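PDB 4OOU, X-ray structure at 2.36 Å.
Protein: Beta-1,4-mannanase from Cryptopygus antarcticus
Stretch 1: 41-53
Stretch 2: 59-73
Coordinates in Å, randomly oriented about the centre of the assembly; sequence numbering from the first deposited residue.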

# COMPACT_ATOMS: atom_id res chain seq x y z
N GLY A 41 -11.07 6.33 -1.82
CA GLY A 41 -11.10 6.04 -0.42
C GLY A 41 -9.99 6.63 0.39
O GLY A 41 -9.43 7.67 0.03
N VAL A 42 -9.67 5.98 1.50
CA VAL A 42 -8.79 6.54 2.51
C VAL A 42 -7.79 5.54 3.07
O VAL A 42 -7.95 4.30 2.96
CB VAL A 42 -9.60 7.04 3.71
CG1 VAL A 42 -10.82 7.80 3.24
CG2 VAL A 42 -10.07 5.90 4.59
N ASN A 43 -6.77 6.10 3.70
CA ASN A 43 -5.93 5.37 4.62
C ASN A 43 -6.54 5.49 6.01
O ASN A 43 -6.91 6.59 6.41
CB ASN A 43 -4.57 6.01 4.70
CG ASN A 43 -3.73 5.73 3.51
OD1 ASN A 43 -2.95 4.78 3.53
ND2 ASN A 43 -3.84 6.58 2.49
N PHE A 44 -6.59 4.39 6.78
CA PHE A 44 -7.07 4.51 8.15
C PHE A 44 -6.10 5.33 8.97
O PHE A 44 -6.53 6.33 9.61
CB PHE A 44 -7.43 3.17 8.81
CG PHE A 44 -8.76 2.58 8.35
CD1 PHE A 44 -9.77 3.37 7.80
CD2 PHE A 44 -9.00 1.21 8.50
CE1 PHE A 44 -10.99 2.80 7.39
CE2 PHE A 44 -10.21 0.65 8.11
CZ PHE A 44 -11.20 1.45 7.55
N ALA A 45 -4.81 4.98 8.99
CA ALA A 45 -4.20 3.73 8.51
C ALA A 45 -4.11 2.75 9.68
O ALA A 45 -3.65 1.62 9.52
CB ALA A 45 -2.80 3.99 7.96
N TRP A 46 -4.51 3.23 10.87
CA TRP A 46 -4.60 2.39 12.05
C TRP A 46 -5.59 3.02 13.03
O TRP A 46 -6.12 4.10 12.80
CB TRP A 46 -3.22 2.22 12.67
CG TRP A 46 -2.59 3.51 13.03
CD1 TRP A 46 -2.83 4.25 14.15
CD2 TRP A 46 -1.64 4.24 12.26
NE1 TRP A 46 -2.08 5.39 14.13
CE2 TRP A 46 -1.33 5.42 12.98
CE3 TRP A 46 -1.00 4.02 11.03
CZ2 TRP A 46 -0.42 6.38 12.51
CZ3 TRP A 46 -0.07 4.98 10.57
CH2 TRP A 46 0.21 6.14 11.32
N ARG A 47 -5.89 2.31 14.09
CA ARG A 47 -6.60 2.89 15.22
C ARG A 47 -5.56 2.95 16.34
O ARG A 47 -5.24 4.01 16.86
CB ARG A 47 -7.82 2.01 15.53
CG ARG A 47 -8.42 2.13 16.92
CD ARG A 47 -8.88 3.53 17.26
NE ARG A 47 -9.88 3.63 18.35
CZ ARG A 47 -10.00 2.84 19.44
NH1 ARG A 47 -9.20 1.79 19.71
NH2 ARG A 47 -10.98 3.11 20.29
N SER A 48 -5.01 1.78 16.64
CA SER A 48 -3.82 1.64 17.45
C SER A 48 -2.59 1.16 16.64
O SER A 48 -2.63 0.08 16.03
CB SER A 48 -4.10 0.67 18.58
OG SER A 48 -5.19 1.13 19.34
N TYR A 49 -1.52 1.97 16.68
CA TYR A 49 -0.40 1.87 15.71
C TYR A 49 0.38 0.60 15.82
O TYR A 49 1.26 0.50 16.64
CB TYR A 49 0.54 3.08 15.89
CG TYR A 49 1.78 3.14 15.00
CD1 TYR A 49 1.68 3.38 13.61
CD2 TYR A 49 3.06 3.02 15.55
CE1 TYR A 49 2.83 3.46 12.81
CE2 TYR A 49 4.19 3.12 14.76
CZ TYR A 49 4.09 3.33 13.39
OH TYR A 49 5.26 3.40 12.62
N GLY A 50 0.07 -0.39 15.00
CA GLY A 50 0.80 -1.65 15.06
C GLY A 50 0.21 -2.67 16.01
O GLY A 50 0.66 -3.82 15.98
N SER A 51 -0.78 -2.26 16.83
CA SER A 51 -1.56 -3.18 17.70
C SER A 51 -3.09 -3.35 17.39
O SER A 51 -3.88 -3.63 18.29
CB SER A 51 -1.36 -2.83 19.17
OG SER A 51 -1.81 -1.53 19.46
N ASP A 52 -3.48 -3.23 16.12
CA ASP A 52 -4.87 -3.33 15.74
C ASP A 52 -5.29 -4.77 15.66
O ASP A 52 -6.40 -5.10 16.04
CB ASP A 52 -5.11 -2.72 14.37
CG ASP A 52 -5.26 -1.22 14.40
OD1 ASP A 52 -5.70 -0.66 15.42
OD2 ASP A 52 -4.93 -0.60 13.36
N PHE A 53 -4.41 -5.59 15.11
CA PHE A 53 -4.59 -7.01 15.01
C PHE A 53 -3.50 -7.81 15.76
O PHE A 53 -2.32 -7.38 15.81
CB PHE A 53 -4.51 -7.39 13.56
CG PHE A 53 -5.28 -6.49 12.65
CD1 PHE A 53 -6.61 -6.76 12.35
CD2 PHE A 53 -4.66 -5.39 12.06
CE1 PHE A 53 -7.31 -5.94 11.50
CE2 PHE A 53 -5.35 -4.56 11.20
CZ PHE A 53 -6.68 -4.83 10.91
N ALA A 59 -10.38 -6.92 19.55
CA ALA A 59 -11.63 -6.71 20.33
C ALA A 59 -11.81 -5.25 20.74
O ALA A 59 -12.92 -4.77 20.89
CB ALA A 59 -11.69 -7.61 21.56
N SER A 60 -10.70 -4.54 20.89
CA SER A 60 -10.76 -3.15 21.31
C SER A 60 -10.83 -2.24 20.10
O SER A 60 -11.63 -1.30 20.01
CB SER A 60 -9.49 -2.83 22.08
OG SER A 60 -9.37 -1.43 22.17
N ASN A 61 -9.96 -2.54 19.16
CA ASN A 61 -9.77 -1.72 17.96
C ASN A 61 -10.86 -1.89 16.88
O ASN A 61 -11.31 -0.91 16.30
CB ASN A 61 -8.34 -2.00 17.42
CG ASN A 61 -7.26 -1.44 18.34
OD1 ASN A 61 -7.26 -0.27 18.63
ND2 ASN A 61 -6.36 -2.28 18.81
N GLY A 62 -11.29 -3.13 16.63
CA GLY A 62 -12.27 -3.49 15.58
C GLY A 62 -13.55 -2.69 15.43
O GLY A 62 -13.93 -2.32 14.34
N PRO A 63 -14.26 -2.43 16.53
CA PRO A 63 -15.48 -1.62 16.38
C PRO A 63 -15.26 -0.24 15.77
O PRO A 63 -16.10 0.22 15.01
CB PRO A 63 -16.00 -1.50 17.81
CG PRO A 63 -15.45 -2.71 18.50
CD PRO A 63 -14.10 -2.95 17.90
N ALA A 64 -14.15 0.42 16.09
CA ALA A 64 -13.88 1.74 15.52
C ALA A 64 -13.61 1.60 14.03
O ALA A 64 -14.02 2.44 13.24
CB ALA A 64 -12.71 2.44 16.20
N LEU A 65 -12.93 0.55 13.62
CA LEU A 65 -12.56 0.53 12.22
C LEU A 65 -13.60 -0.10 11.35
O LEU A 65 -13.64 0.21 10.19
CB LEU A 65 -11.16 0.04 11.92
CG LEU A 65 -10.44 -0.82 12.89
CD1 LEU A 65 -11.07 -2.14 12.64
CD2 LEU A 65 -8.96 -0.81 12.57
N LYS A 66 -14.48 -0.91 11.91
CA LYS A 66 -15.72 -1.24 11.23
C LYS A 66 -16.55 0.00 10.95
O LYS A 66 -17.10 0.15 9.85
CB LYS A 66 -16.53 -2.22 12.05
CG LYS A 66 -16.04 -3.64 11.83
CD LYS A 66 -16.45 -4.56 12.95
CE LYS A 66 -15.96 -5.97 12.67
NZ LYS A 66 -16.13 -6.78 13.89
N ASP A 67 -16.63 0.90 11.94
CA ASP A 67 -17.37 2.15 11.81
C ASP A 67 -16.81 2.98 10.68
O ASP A 67 -17.55 3.51 9.82
CB ASP A 67 -17.23 2.97 13.08
CG ASP A 67 -17.89 4.29 12.96
OD1 ASP A 67 -19.10 4.27 12.69
OD2 ASP A 67 -17.22 5.34 13.08
N TRP A 68 -15.49 3.11 10.71
CA TRP A 68 -14.73 3.76 9.64
C TRP A 68 -14.97 3.10 8.29
O TRP A 68 -15.16 3.80 7.27
CB TRP A 68 -13.23 3.74 9.95
CG TRP A 68 -12.86 4.47 11.19
CD1 TRP A 68 -13.68 5.16 12.02
CD2 TRP A 68 -11.55 4.59 11.74
NE1 TRP A 68 -12.96 5.69 13.08
CE2 TRP A 68 -11.65 5.36 12.92
CE3 TRP A 68 -10.30 4.11 11.35
CZ2 TRP A 68 -10.55 5.66 13.70
CZ3 TRP A 68 -9.21 4.40 12.13
CH2 TRP A 68 -9.34 5.18 13.29
N ILE A 69 -15.00 1.78 8.23
CA ILE A 69 -15.33 1.20 6.92
C ILE A 69 -16.82 1.62 6.57
O ILE A 69 -17.09 2.05 5.44
CB ILE A 69 -14.93 -0.31 6.62
CG1 ILE A 69 -16.16 -1.12 6.38
CG2 ILE A 69 -13.99 -1.05 7.57
CD1 ILE A 69 -16.58 -0.87 4.96
N ASN A 70 -17.75 1.62 7.53
CA ASN A 70 -19.12 2.15 7.26
C ASN A 70 -19.13 3.55 6.71
O ASN A 70 -19.89 3.89 5.79
CB ASN A 70 -20.01 2.15 8.51
CG ASN A 70 -20.20 0.77 9.13
OD1 ASN A 70 -20.59 0.65 10.30
ND2 ASN A 70 -19.92 -0.30 8.36
N LYS A 71 -18.26 4.38 7.28
CA LYS A 71 -18.15 5.79 6.85
C LYS A 71 -17.68 5.89 5.39
O LYS A 71 -18.07 6.78 4.64
CB LYS A 71 -17.26 6.59 7.83
CG LYS A 71 -18.02 6.93 9.10
CD LYS A 71 -17.21 7.74 10.11
CE LYS A 71 -18.10 8.35 11.21
NZ LYS A 71 -18.61 7.32 12.14
N VAL A 72 -16.88 4.92 4.97
CA VAL A 72 -16.45 4.87 3.57
C VAL A 72 -17.62 4.49 2.65
O VAL A 72 -17.92 5.28 1.77
CB VAL A 72 -15.17 4.00 3.41
CG1 VAL A 72 -14.86 3.68 1.96
CG2 VAL A 72 -13.99 4.70 4.07
N LYS A 73 -18.29 3.34 2.82
CA LYS A 73 -19.44 3.00 1.91
C LYS A 73 -20.38 4.21 1.90
O LYS A 73 -20.70 4.72 0.84
CB LYS A 73 -20.20 1.72 2.30
O HOH W 1 -3.95 -2.03 21.03

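A strand and the loop after it, packed against a helix, often divide their contact into an apolar part, where shape decides, and a polar part, where one side chain gathers several partners. This mannanase offers a compact example, with 683 Å² buried between residues 41–53 and helical residues 59–73.

The apolar part is built around Phe44. Its m rotamer (chi1 -76°) continues a CA-to-CB bond already directed toward the helix and lays the ring among Leu65, Trp68 and Ile69. Phe44 CE1 lies 3.5 Å from Trp68 CB, and Phe44 CZ meets Ile69 CG2 at 3.7 Å near the plane of the ring. Trp68, also m, has chi2 near 0°, which turns the edge of its indole toward one face of Phe44; the six-membered rings are 5.4 Å apart between centroids, with planes at 66°. The far end of the indole reaches the loop backbone, Trp68 CZ3 lying 3.2 Å from Trp46 O. Farther along the helix, Val42 CG2 and Val72 CG2 touch at 4.1 Å; both side chains are buried, and the apolar valines have no polar group to satisfy there.

The polar part converges on Asn61. Its CA-to-CB bond points sideways, but the m rotamer (chi1 -69°) brings the amide to the loop, where Asn61 OD1 accepts two hydrogen bonds: from Ser48 OG at 2.6 Å and from Arg47 NH1 at 3.0 Å. In Arg47, chi2 near +60° bends an otherwise extended chain, with Arg47 NE 3.7 Å from Ala64 CB. The other amide atom, Asn61 ND2, donates to a water (3.3 Å) that also accepts from Ser51 OG (2.7 Å).

Asp52 braces the loop itself: Asp52 OD1 accepts from Ser48 N at 2.8 Å, and both carboxylate oxygens accept from Arg47 N, fixing the backbone that presents Arg47 and Ser48 to Asn61.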